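Local structure of lipoprotein (Shewanella oneidensis, 3LHN) at residues S92-G97 with L101-T106; N55-K60 with I86-G91; T22-L27 with F77-N82; G35-A40 with I45-T50. The protein is of unproven function but is probably an NlpE-type lipoprotein built on a small calycin-like beta-barrel, and may bind a lipid. One frame throughout, in Å; residues are numbered along the deposited sequence.

Contact 1: S92-G97 with L101-T106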
loop_
_atom_site.group_PDB
_atom_site.type_symbol
_atom_site.label_atom_id
_atom_site.label_comp_id
_atom_site.label_asym_id
_atom_site.label_seq_id
_atom_site.Cartn_x
_atom_site.Cartn_y
_atom_site.Cartn_z
ATOM N N SER A 92 9.004 0.788 -5.119
ATOM C CA SER A 92 8.796 0.228 -6.441
ATOM C C SER A 92 10.147 -0.115 -7.087
ATOM O O SER A 92 11.153 0.588 -6.907
ATOM C CB SER A 92 8.005 1.166 -7.351
ATOM O OG SER A 92 8.605 2.450 -7.479
ATOM N N LYS A 93 10.152 -1.216 -7.827
ATOM C CA LYS A 93 11.326 -1.687 -8.514
ATOM C C LYS A 93 11.095 -1.706 -10.012
ATOM O O LYS A 93 10.025 -1.993 -10.492
ATOM C CB LYS A 93 11.715 -3.079 -8.005
ATOM C CG LYS A 93 12.087 -3.082 -6.526
ATOM C CD LYS A 93 12.758 -4.383 -6.065
ATOM C CE LYS A 93 12.902 -4.323 -4.544
ATOM N NZ LYS A 93 11.636 -4.739 -3.905
ATOM N N TYR A 94 12.158 -1.390 -10.755
ATOM C CA TYR A 94 12.150 -1.404 -12.197
ATOM C C TYR A 94 13.393 -2.046 -12.773
ATOM O O TYR A 94 14.496 -1.883 -12.249
ATOM C CB TYR A 94 12.099 0.015 -12.792
ATOM C CG TYR A 94 10.810 0.761 -12.566
ATOM C CD1 TYR A 94 10.591 1.463 -11.419
ATOM C CD2 TYR A 94 9.843 0.787 -13.564
ATOM C CE1 TYR A 94 9.372 2.141 -11.198
ATOM C CE2 TYR A 94 8.664 1.466 -13.400
ATOM C CZ TYR A 94 8.445 2.131 -12.233
ATOM O OH TYR A 94 7.247 2.803 -12.120
ATOM N N LEU A 95 13.214 -2.737 -13.879
ATOM C CA LEU A 95 14.321 -3.287 -14.666
ATOM C C LEU A 95 14.660 -2.208 -15.679
ATOM O O LEU A 95 13.820 -1.789 -16.474
ATOM C CB LEU A 95 13.924 -4.576 -15.380
ATOM C CG LEU A 95 14.953 -5.198 -16.306
ATOM C CD1 LEU A 95 16.115 -5.774 -15.553
ATOM C CD2 LEU A 95 14.221 -6.308 -17.075
ATOM N N VAL A 96 15.925 -1.774 -15.690
ATOM C CA VAL A 96 16.329 -0.681 -16.587
ATOM C C VAL A 96 16.775 -1.314 -17.897
ATOM O O VAL A 96 17.695 -2.143 -17.905
ATOM C CB VAL A 96 17.476 0.123 -15.954
ATOM C CG1 VAL A 96 17.903 1.310 -16.853
ATOM C CG2 VAL A 96 17.094 0.633 -14.553
ATOM N N GLY A 97 16.141 -0.929 -18.997
ATOM C CA GLY A 97 16.404 -1.530 -20.256
ATOM C C GLY A 97 16.654 -0.499 -21.346
ATOM O O GLY A 97 16.686 0.695 -21.112
ATOM N N LEU A 101 11.899 1.472 -18.981
ATOM C CA LEU A 101 11.903 0.859 -17.648
ATOM C C LEU A 101 10.748 -0.130 -17.584
ATOM O O LEU A 101 9.675 0.113 -18.168
ATOM C CB LEU A 101 11.731 1.891 -16.554
ATOM C CG LEU A 101 12.690 3.052 -16.480
ATOM C CD1 LEU A 101 12.260 4.032 -15.377
ATOM C CD2 LEU A 101 14.111 2.537 -16.279
ATOM N N LEU A 102 10.962 -1.265 -16.968
ATOM C CA LEU A 102 9.894 -2.247 -16.802
ATOM C C LEU A 102 9.631 -2.401 -15.338
ATOM O O LEU A 102 10.493 -2.820 -14.593
ATOM C CB LEU A 102 10.309 -3.587 -17.425
ATOM C CG LEU A 102 9.356 -4.787 -17.276
ATOM C CD1 LEU A 102 8.100 -4.516 -18.087
ATOM C CD2 LEU A 102 10.020 -6.034 -17.751
HETATM N N MSE A 103 8.403 -2.098 -14.886
HETATM C CA MSE A 103 8.121 -2.239 -13.464
HETATM C C MSE A 103 8.086 -3.726 -13.130
HETATM O O MSE A 103 7.445 -4.509 -13.832
HETATM C CB MSE A 103 6.781 -1.603 -13.068
HETATM C CG MSE A 103 6.458 -1.817 -11.628
HETATM SE SE MSE A 103 4.709 -1.130 -11.143
HETATM C CE MSE A 103 5.393 0.541 -10.675
ATOM N N LEU A 104 8.710 -4.080 -12.017
ATOM C CA LEU A 104 8.844 -5.446 -11.529
ATOM C C LEU A 104 7.898 -5.620 -10.338
ATOM O O LEU A 104 7.364 -4.657 -9.781
ATOM C CB LEU A 104 10.287 -5.723 -11.079
ATOM C CG LEU A 104 11.322 -5.539 -12.196
ATOM C CD1 LEU A 104 12.703 -5.582 -11.591
ATOM C CD2 LEU A 104 11.178 -6.560 -13.299
ATOM N N ASP A 105 7.689 -6.863 -9.944
ATOM C CA ASP A 105 6.930 -7.109 -8.710
ATOM C C ASP A 105 7.813 -6.932 -7.466
ATOM O O ASP A 105 8.975 -6.577 -7.585
ATOM C CB ASP A 105 6.174 -8.460 -8.794
ATOM C CG ASP A 105 7.037 -9.664 -8.722
ATOM O OD1 ASP A 105 8.212 -9.626 -8.334
ATOM O OD2 ASP A 105 6.436 -10.750 -8.952
ATOM N N THR A 106 7.255 -7.094 -6.264
ATOM C CA THR A 106 8.024 -6.850 -5.042
ATOM C C THR A 106 9.159 -7.798 -4.839
ATOM O O THR A 106 10.068 -7.507 -4.035
ATOM C CB THR A 106 7.153 -6.853 -3.741
ATOM O OG1 THR A 106 6.484 -8.115 -3.613
ATOM C CG2 THR A 106 6.128 -5.747 -3.748
HETATM O O HOH W 1 7.561 -2.656 -7.879
#
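Y94 and M103 face each other as a non-hydrogen-bonded antiparallel pair, and their side chains form the tight part of this contact. The two side chains run aslant, with CE2 of Y94 3.6 Å from CB of M103. CG of M103 stands over one face of the phenol ring, near its rim. M103 is selenomethionine; its CG is anti to the backbone N (chi1 177°), which carries the chain across the ring. CE bends back towards Y94 OH, but M103 has two conformers and this approach is doubtful. CB of L101 reaches CD2 of Y94 at 3.7 Å. V96 and L101 lie side by side, CG2 to CD2 3.9 Å. The pair belongs to the hairpin of strands 93-97 and 100-103 in the closed antiparallel barrel, and this face is its packed interior, completed by L37 and L49. L95 and L102 form the hydrogen-bonded pair: L95 N gives to L102 O at 2.8 Å and L102 N to L95 O at 2.9 Å. L104 N to K93 O is almost straight at 176°. The other face is looser. L95 CD2 and L102 CD2 are 4.3 Å apart, and both residues are partly exposed. Past them a water bridges K93 N and L104 O. K93 NZ, in one of two conformers, reaches T106 O at 3.2 Å. G91 of the third subunit packs on K93, and its D90 on T106.

Contact 2: N55-K60 with I86-G91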
loop_
_atom_site.group_PDB
_atom_site.type_symbol
_atom_site.label_atom_id
_atom_site.label_comp_id
_atom_site.label_asym_id
_atom_site.label_seq_id
_atom_site.Cartn_x
_atom_site.Cartn_y
_atom_site.Cartn_z
ATOM N N ASN A 55 21.295 9.415 -9.245
ATOM C CA ASN A 55 20.397 8.443 -8.630
ATOM C C ASN A 55 19.274 9.100 -7.856
ATOM O O ASN A 55 18.757 8.553 -6.888
ATOM C CB ASN A 55 21.158 7.429 -7.765
ATOM C CG ASN A 55 22.014 6.517 -8.559
ATOM O OD1 ASN A 55 21.921 6.411 -9.777
ATOM N ND2 ASN A 55 22.862 5.776 -7.852
ATOM N N SER A 56 18.876 10.277 -8.273
ATOM C CA SER A 56 17.688 10.941 -7.759
ATOM C C SER A 56 16.594 10.766 -8.807
ATOM O O SER A 56 16.854 10.544 -10.005
ATOM C CB SER A 56 17.939 12.393 -7.411
ATOM O OG SER A 56 18.223 13.152 -8.508
ATOM N N PHE A 57 15.356 10.825 -8.348
ATOM C CA PHE A 57 14.231 10.680 -9.251
ATOM C C PHE A 57 13.093 11.602 -8.900
ATOM O O PHE A 57 12.951 12.034 -7.760
ATOM C CB PHE A 57 13.662 9.258 -9.309
ATOM C CG PHE A 57 12.832 8.871 -8.110
ATOM C CD1 PHE A 57 13.446 8.450 -6.919
ATOM C CD2 PHE A 57 11.468 8.983 -8.136
ATOM C CE1 PHE A 57 12.718 8.167 -5.846
ATOM C CE2 PHE A 57 10.708 8.704 -7.005
ATOM C CZ PHE A 57 11.335 8.274 -5.855
ATOM N N GLU A 58 12.233 11.811 -9.902
ATOM C CA GLU A 58 10.931 12.477 -9.719
ATOM C C GLU A 58 9.865 11.661 -10.408
ATOM O O GLU A 58 10.065 11.266 -11.556
ATOM C CB GLU A 58 10.965 13.908 -10.259
ATOM C CG GLU A 58 11.881 14.876 -9.551
ATOM C CD GLU A 58 11.530 16.345 -9.825
ATOM O OE1 GLU A 58 10.750 16.632 -10.779
ATOM O OE2 GLU A 58 12.001 17.214 -9.028
ATOM N N LEU A 59 8.758 11.388 -9.724
ATOM C CA LEU A 59 7.699 10.555 -10.254
ATOM C C LEU A 59 6.424 11.377 -10.221
ATOM O O LEU A 59 6.135 12.059 -9.199
ATOM C CB LEU A 59 7.536 9.311 -9.397
ATOM C CG LEU A 59 6.379 8.366 -9.664
ATOM C CD1 LEU A 59 6.508 7.667 -11.026
ATOM C CD2 LEU A 59 6.224 7.302 -8.513
ATOM N N LYS A 60 5.708 11.442 -11.341
ATOM C CA LYS A 60 4.353 11.959 -11.355
ATOM C C LYS A 60 3.431 10.808 -11.732
ATOM O O LYS A 60 3.672 10.061 -12.698
ATOM C CB LYS A 60 4.209 13.122 -12.319
ATOM C CG LYS A 60 2.768 13.623 -12.408
ATOM C CD LYS A 60 2.698 14.732 -13.455
ATOM C CE LYS A 60 1.451 15.541 -13.371
ATOM N NZ LYS A 60 1.550 16.546 -14.497
ATOM N N ILE A 86 16.496 -1.104 -10.338
ATOM C CA ILE A 86 16.459 0.002 -9.399
ATOM C C ILE A 86 15.261 -0.118 -8.450
ATOM O O ILE A 86 14.201 -0.630 -8.819
ATOM C CB ILE A 86 16.446 1.378 -10.127
ATOM C CG1 ILE A 86 15.254 1.539 -11.041
ATOM C CG2 ILE A 86 17.762 1.564 -10.886
ATOM C CD1 ILE A 86 15.102 2.961 -11.592
ATOM N N THR A 87 15.470 0.339 -7.224
ATOM C CA THR A 87 14.409 0.405 -6.220
ATOM C C THR A 87 14.243 1.876 -5.824
ATOM O O THR A 87 15.201 2.492 -5.348
ATOM C CB THR A 87 14.779 -0.408 -4.987
ATOM O OG1 THR A 87 15.019 -1.798 -5.351
ATOM C CG2 THR A 87 13.648 -0.366 -3.927
ATOM N N LEU A 88 13.069 2.408 -6.064
ATOM C CA LEU A 88 12.735 3.795 -5.684
ATOM C C LEU A 88 12.443 3.866 -4.201
ATOM O O LEU A 88 12.222 2.834 -3.544
ATOM C CB LEU A 88 11.538 4.303 -6.447
ATOM C CG LEU A 88 11.474 4.205 -7.981
ATOM C CD1 LEU A 88 10.260 4.938 -8.581
ATOM C CD2 LEU A 88 12.741 4.710 -8.659
ATOM N N SER A 89 12.519 5.055 -3.636
ATOM C CA SER A 89 12.268 5.251 -2.208
ATOM C C SER A 89 10.856 4.818 -1.765
ATOM O O SER A 89 10.662 4.607 -0.556
ATOM C CB SER A 89 12.504 6.729 -1.886
ATOM O OG SER A 89 11.557 7.516 -2.609
ATOM N N ASP A 90 9.867 4.706 -2.674
ATOM C CA ASP A 90 8.551 4.207 -2.367
ATOM C C ASP A 90 8.463 2.704 -2.437
ATOM O O ASP A 90 7.370 2.122 -2.256
ATOM C CB ASP A 90 7.430 4.833 -3.267
ATOM C CG ASP A 90 7.487 4.402 -4.724
ATOM O OD1 ASP A 90 8.452 3.731 -5.127
ATOM O OD2 ASP A 90 6.519 4.738 -5.469
ATOM N N GLY A 91 9.617 2.069 -2.691
ATOM C CA GLY A 91 9.681 0.624 -2.755
ATOM C C GLY A 91 9.415 0.001 -4.125
ATOM O O GLY A 91 9.598 -1.202 -4.314
#
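A type I beta turn, L88 to G91, follows on from strand 85-88, and F57 of strand 56-64 packs against its first two residues. The touch is by side chains; no hydrogen bond crosses. L88 lies over one face of the F57 ring. Its CD2 is 4.3 Å from the ring centroid and 15° off the normal, a CH-pi contact. CB of L88 is 4.0 Å from CZ of F57. The ring gets there because CG of F57 sits between the backbone N and the carbonyl carbon (chi1 75°). The two strands are not neighbours in the antiparallel barrel: strand 69-79 runs between them, so the contact is made through the barrel interior. L49 and L51 also touch F57, while F77 and Y94 touch L88. At the edge of the F57 ring, in its plane, is S89 OG, 3.3 Å from CZ. S89 has two conformers, and this approach holds for one. L59 gives a lighter touch beside the turn, its CD2 4.0 Å from D90 OD2, with the two side chains at about a right angle. The other oxygen, D90 OD1, is hydrogen-bonded to S92 OG. G91 N closes the turn on L88 O at 2.8 Å. S69 and F71 of the fourth subunit pack on S89 and D90.

Contact 3: T22-L27 with F77-N82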
loop_
_atom_site.group_PDB
_atom_site.type_symbol
_atom_site.label_atom_id
_atom_site.label_comp_id
_atom_site.label_asym_id
_atom_site.label_seq_id
_atom_site.Cartn_x
_atom_site.Cartn_y
_atom_site.Cartn_z
ATOM N N THR A 22 27.510 -3.926 -16.909
ATOM C CA THR A 22 26.170 -3.821 -16.415
ATOM C C THR A 22 25.306 -2.847 -17.216
ATOM O O THR A 22 25.834 -1.973 -17.917
ATOM C CB THR A 22 26.154 -3.278 -14.980
ATOM O OG1 THR A 22 26.650 -1.939 -14.976
ATOM C CG2 THR A 22 27.041 -4.168 -14.012
ATOM N N SER A 23 23.990 -2.975 -17.105
ATOM C CA SER A 23 23.097 -2.041 -17.736
ATOM C C SER A 23 23.309 -0.610 -17.234
ATOM O O SER A 23 23.215 0.352 -18.020
ATOM C CB SER A 23 21.669 -2.411 -17.496
ATOM O OG SER A 23 21.416 -3.678 -18.068
ATOM N N GLN A 24 23.594 -0.445 -15.936
ATOM C CA GLN A 24 23.866 0.834 -15.360
ATOM C C GLN A 24 25.004 1.568 -16.090
ATOM O O GLN A 24 24.961 2.809 -16.268
ATOM C CB GLN A 24 24.182 0.615 -13.878
ATOM C CG GLN A 24 24.424 1.869 -13.096
ATOM C CD GLN A 24 24.692 1.595 -11.623
ATOM O OE1 GLN A 24 24.896 0.458 -11.218
ATOM N NE2 GLN A 24 24.654 2.663 -10.825
ATOM N N ASN A 25 25.996 0.807 -16.528
ATOM C CA ASN A 25 27.140 1.375 -17.217
ATOM C C ASN A 25 26.957 1.424 -18.722
ATOM O O ASN A 25 27.656 2.190 -19.381
ATOM C CB ASN A 25 28.414 0.617 -16.818
ATOM C CG ASN A 25 28.806 0.870 -15.370
ATOM O OD1 ASN A 25 28.417 1.878 -14.763
ATOM N ND2 ASN A 25 29.572 -0.095 -14.783
ATOM N N ALA A 26 26.077 0.614 -19.273
ATOM C CA ALA A 26 25.901 0.493 -20.715
ATOM C C ALA A 26 24.895 1.446 -21.300
ATOM O O ALA A 26 25.045 1.840 -22.457
ATOM C CB ALA A 26 25.452 -0.908 -21.082
ATOM N N LEU A 27 23.868 1.771 -20.543
ATOM C CA LEU A 27 22.700 2.460 -21.072
ATOM C C LEU A 27 22.725 3.957 -20.795
ATOM O O LEU A 27 23.224 4.395 -19.762
ATOM C CB LEU A 27 21.419 1.919 -20.433
ATOM C CG LEU A 27 21.078 0.444 -20.666
ATOM C CD1 LEU A 27 19.828 -0.030 -19.938
ATOM C CD2 LEU A 27 20.922 0.196 -22.162
ATOM N N PHE A 77 17.020 6.715 -5.520
ATOM C CA PHE A 77 16.861 5.307 -5.809
ATOM C C PHE A 77 18.218 4.616 -5.728
ATOM O O PHE A 77 19.266 5.240 -5.758
ATOM C CB PHE A 77 16.147 5.065 -7.160
ATOM C CG PHE A 77 16.919 5.521 -8.389
ATOM C CD1 PHE A 77 17.799 4.672 -9.047
ATOM C CD2 PHE A 77 16.755 6.801 -8.927
ATOM C CE1 PHE A 77 18.440 5.096 -10.203
ATOM C CE2 PHE A 77 17.416 7.167 -10.058
ATOM C CZ PHE A 77 18.245 6.347 -10.674
ATOM N N ASP A 78 18.172 3.292 -5.656
ATOM C CA ASP A 78 19.373 2.493 -5.563
ATOM C C ASP A 78 19.322 1.356 -6.552
ATOM O O ASP A 78 18.265 0.839 -6.890
ATOM C CB ASP A 78 19.578 1.978 -4.143
ATOM C CG ASP A 78 19.418 3.093 -3.102
ATOM O OD1 ASP A 78 18.303 3.599 -2.931
ATOM O OD2 ASP A 78 20.408 3.419 -2.451
ATOM N N TRP A 79 20.512 0.975 -6.998
ATOM C CA TRP A 79 20.683 -0.116 -7.927
ATOM C C TRP A 79 21.051 -1.394 -7.214
ATOM O O TRP A 79 21.741 -1.369 -6.175
ATOM C CB TRP A 79 21.820 0.203 -8.900
ATOM C CG TRP A 79 21.582 1.373 -9.767
ATOM C CD1 TRP A 79 21.716 2.670 -9.414
ATOM C CD2 TRP A 79 21.246 1.339 -11.140
ATOM N NE1 TRP A 79 21.472 3.451 -10.470
ATOM C CE2 TRP A 79 21.140 2.685 -11.544
ATOM C CE3 TRP A 79 20.958 0.306 -12.057
ATOM C CZ2 TRP A 79 20.789 3.046 -12.789
ATOM C CZ3 TRP A 79 20.628 0.675 -13.362
ATOM C CH2 TRP A 79 20.545 2.054 -13.697
ATOM N N ASP A 80 20.619 -2.514 -7.771
ATOM C CA ASP A 80 21.105 -3.790 -7.271
ATOM C C ASP A 80 22.597 -4.022 -7.633
ATOM O O ASP A 80 23.211 -3.295 -8.388
ATOM C CB ASP A 80 20.198 -4.939 -7.692
ATOM C CG ASP A 80 20.183 -5.218 -9.187
ATOM O OD1 ASP A 80 20.732 -4.463 -9.956
ATOM O OD2 ASP A 80 19.554 -6.241 -9.594
ATOM N N SER A 81 23.193 -5.044 -7.013
ATOM C CA SER A 81 24.613 -5.290 -7.218
ATOM C C SER A 81 24.914 -5.623 -8.685
ATOM O O SER A 81 26.011 -5.360 -9.168
ATOM C CB SER A 81 25.121 -6.409 -6.291
ATOM O OG SER A 81 24.270 -7.544 -6.362
ATOM N N ASN A 82 23.928 -6.169 -9.397
ATOM C CA ASN A 82 24.086 -6.474 -10.813
ATOM C C ASN A 82 23.959 -5.251 -11.714
ATOM O O ASN A 82 24.184 -5.350 -12.912
ATOM C CB ASN A 82 23.026 -7.486 -11.227
ATOM C CG ASN A 82 23.357 -8.887 -10.757
ATOM O OD1 ASN A 82 24.518 -9.185 -10.452
ATOM N ND2 ASN A 82 22.362 -9.752 -10.726
HETATM O O HOH W 2 23.366 -5.364 -15.648
HETATM O O HOH W 3 25.235 -1.107 -9.046
#
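The side-chain amide of Q24 lies flat on one face of the W79 indole, the two planes 11° apart. CD of Q24 is 3.5 Å above the ring plane, set towards the rim. NE2 of Q24 is over the five-membered ring, 3.3 Å from CD1 of W79. CG of Q24 makes a CH-pi contact, 3.6 Å from the centroid of the six-membered ring. Q24 spans the indole because CG is anti to the backbone N (chi1 -177°) and the chain stays extended beyond it. At its edge, W79 NE1 is hydrogen-bonded to N55 OD1. W29 meets the indole edge-to-face, and CE2 of W79 lies in the plane of the F77 ring. With an alanine at W79, the Q24 amide would probably lose the surface it rests on and N55 OD1 its donor. The contact lays the short helix 23-26 against the end of barrel strand 69-79. T22 is the N-cap: its OG1 accepts from N25 N at 3.2 Å, and its CG2 is 3.3 Å from N82 O. One water links S23 N to N82 O. Another gives to Q24 OE1 at 2.7 Å and to D80 O. NE2 of Q24 and W79 NE1, both donors, do not bond each other. Q24 makes a backbone bond to G83, just beyond segment 77-82. Between the segments themselves, stacking and bridging water make the join, with no direct hydrogen bond.

Contact 4: G35-A40 with I45-T50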
loop_
_atom_site.group_PDB
_atom_site.type_symbol
_atom_site.label_atom_id
_atom_site.label_comp_id
_atom_site.label_asym_id
_atom_site.label_seq_id
_atom_site.Cartn_x
_atom_site.Cartn_y
_atom_site.Cartn_z
ATOM N N GLY A 35 4.272 5.927 -19.217
ATOM C CA GLY A 35 3.361 4.869 -19.559
ATOM C C GLY A 35 2.093 4.999 -18.755
ATOM O O GLY A 35 1.951 5.943 -18.004
ATOM N N VAL A 36 1.150 4.089 -18.970
ATOM C CA VAL A 36 -0.092 4.057 -18.217
ATOM C C VAL A 36 -0.166 2.675 -17.543
ATOM O O VAL A 36 -0.368 1.662 -18.198
ATOM C CB VAL A 36 -1.335 4.316 -19.043
ATOM C CG1 VAL A 36 -2.581 4.304 -18.071
ATOM C CG2 VAL A 36 -1.257 5.667 -19.812
ATOM N N LEU A 37 0.087 2.643 -16.245
ATOM C CA LEU A 37 0.209 1.417 -15.486
ATOM C C LEU A 37 -1.158 0.983 -14.992
ATOM O O LEU A 37 -2.065 1.814 -14.795
ATOM C CB LEU A 37 1.104 1.651 -14.269
ATOM C CG LEU A 37 2.591 1.987 -14.462
ATOM C CD1 LEU A 37 3.259 2.407 -13.174
ATOM C CD2 LEU A 37 3.338 0.832 -15.096
ATOM N N PRO A 38 -1.331 -0.318 -14.723
ATOM C CA PRO A 38 -2.582 -0.742 -14.129
ATOM C C PRO A 38 -2.777 -0.189 -12.747
ATOM O O PRO A 38 -1.820 -0.031 -12.004
ATOM C CB PRO A 38 -2.431 -2.291 -14.079
ATOM C CG PRO A 38 -1.464 -2.580 -15.176
ATOM C CD PRO A 38 -0.471 -1.469 -15.069
ATOM N N CYS A 39 -4.038 0.057 -12.395
ATOM C CA CYS A 39 -4.380 0.674 -11.111
ATOM C C CYS A 39 -5.227 -0.291 -10.311
ATOM O O CYS A 39 -6.157 -0.847 -10.848
ATOM C CB CYS A 39 -5.148 1.940 -11.396
ATOM S SG CYS A 39 -5.547 2.934 -9.937
ATOM N N ALA A 40 -4.911 -0.513 -9.042
ATOM C CA ALA A 40 -5.699 -1.461 -8.246
ATOM C C ALA A 40 -7.181 -1.107 -8.173
ATOM O O ALA A 40 -8.039 -2.001 -8.159
ATOM C CB ALA A 40 -5.152 -1.574 -6.839
ATOM N N ILE A 45 -2.898 4.408 -14.218
ATOM C CA ILE A 45 -2.000 5.382 -13.601
ATOM C C ILE A 45 -1.110 5.965 -14.701
ATOM O O ILE A 45 -0.161 5.291 -15.151
ATOM C CB ILE A 45 -1.128 4.807 -12.503
ATOM C CG1 ILE A 45 -1.914 3.914 -11.530
ATOM C CG2 ILE A 45 -0.483 5.953 -11.726
ATOM C CD1 ILE A 45 -1.010 3.176 -10.538
ATOM N N GLN A 46 -1.420 7.173 -15.151
ATOM C CA GLN A 46 -0.591 7.825 -16.159
ATOM C C GLN A 46 0.673 8.273 -15.458
ATOM O O GLN A 46 0.643 9.172 -14.610
ATOM C CB GLN A 46 -1.356 8.973 -16.767
ATOM C CG GLN A 46 -0.629 9.775 -17.804
ATOM C CD GLN A 46 -1.549 10.767 -18.537
ATOM O OE1 GLN A 46 -2.733 10.492 -18.808
ATOM N NE2 GLN A 46 -1.002 11.924 -18.847
ATOM N N THR A 47 1.779 7.670 -15.804
ATOM C CA THR A 47 3.028 7.765 -15.065
ATOM C C THR A 47 4.142 8.412 -15.848
ATOM O O THR A 47 4.342 8.109 -17.022
ATOM C CB THR A 47 3.474 6.330 -14.693
ATOM O OG1 THR A 47 2.460 5.731 -13.891
ATOM C CG2 THR A 47 4.843 6.309 -13.941
ATOM N N THR A 48 4.870 9.300 -15.213
ATOM C CA THR A 48 6.079 9.945 -15.762
ATOM C C THR A 48 7.156 9.809 -14.706
ATOM O O THR A 48 7.002 10.285 -13.572
ATOM C CB THR A 48 5.832 11.437 -16.083
ATOM O OG1 THR A 48 4.654 11.581 -16.907
ATOM C CG2 THR A 48 7.054 12.036 -16.788
ATOM N N LEU A 49 8.213 9.065 -15.027
ATOM C CA LEU A 49 9.319 8.799 -14.081
ATOM C C LEU A 49 10.584 9.331 -14.709
ATOM O O LEU A 49 10.983 8.920 -15.789
ATOM C CB LEU A 49 9.400 7.311 -13.802
ATOM C CG LEU A 49 10.554 6.849 -12.935
ATOM C CD1 LEU A 49 10.630 7.625 -11.578
ATOM C CD2 LEU A 49 10.408 5.338 -12.667
ATOM N N THR A 50 11.205 10.268 -13.994
ATOM C CA THR A 50 12.423 10.969 -14.421
ATOM C C THR A 50 13.567 10.502 -13.531
ATOM O O THR A 50 13.508 10.669 -12.322
ATOM C CB THR A 50 12.284 12.483 -14.366
ATOM O OG1 THR A 50 11.180 12.868 -15.179
ATOM C CG2 THR A 50 13.525 13.143 -14.897
#
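G35 and L37 pair with T47 and I45 in the hairpin of strands 31-37 and 44-51, the first two strands of the antiparallel barrel. Four backbone bonds hold it. G35 N gives to T47 O at 3.1 Å, and T47 N to G35 O at 2.8 Å. L37 N gives to I45 O at 2.9 Å, and I45 N to L37 O at 2.8 Å. I45 O carries a second bond, from T47 OG1 at 2.9 Å. The hydroxyl comes from above the carbonyl plane, on the face opposite L37 N, and the pair fixes this carbonyl from two sides. A valine at T47 would remove that hydroxyl, and I45 O would probably be left less firmly held. C39 O accepts from Y119 OH of the second subunit. Apolar contacts lie on the buried I45 side. CG1 of I45 packs 3.8 Å from CB of C39. C39 forms a disulfide with C42, a CXXC pair. On the I45 side L121 of strand 120-123 touches L37 and T47. On the other face V36 and Q46 are exposed. L37 CG is anti to the carbonyl carbon (chi1 -66°), and CD1 ends 3.5 Å from T47 OG1.

How the contacts relate
All four contacts reach one antiparallel barrel whose strands follow chain order. Contacts 1 and 4 are each a hairpin of neighbouring strands. Contact 2 spans the interior, and contact 3 brings the N-terminal helix onto the barrel. Centres of contacts 1 and 4 are about 12 Å apart. L49 and L37 of contact 4 meet L101, Y94 and M103 of contact 1. The two hairpins and contact 2 thus share one apolar interior, while the helix packs at the surface. Contacts 3 and 4 do not touch; their centres are about 22 Å apart, on opposite sides of the chain centre. Along the chain contact 4 is nested within contact 3, contact 2 crosses contact 3, and contact 1 comes last.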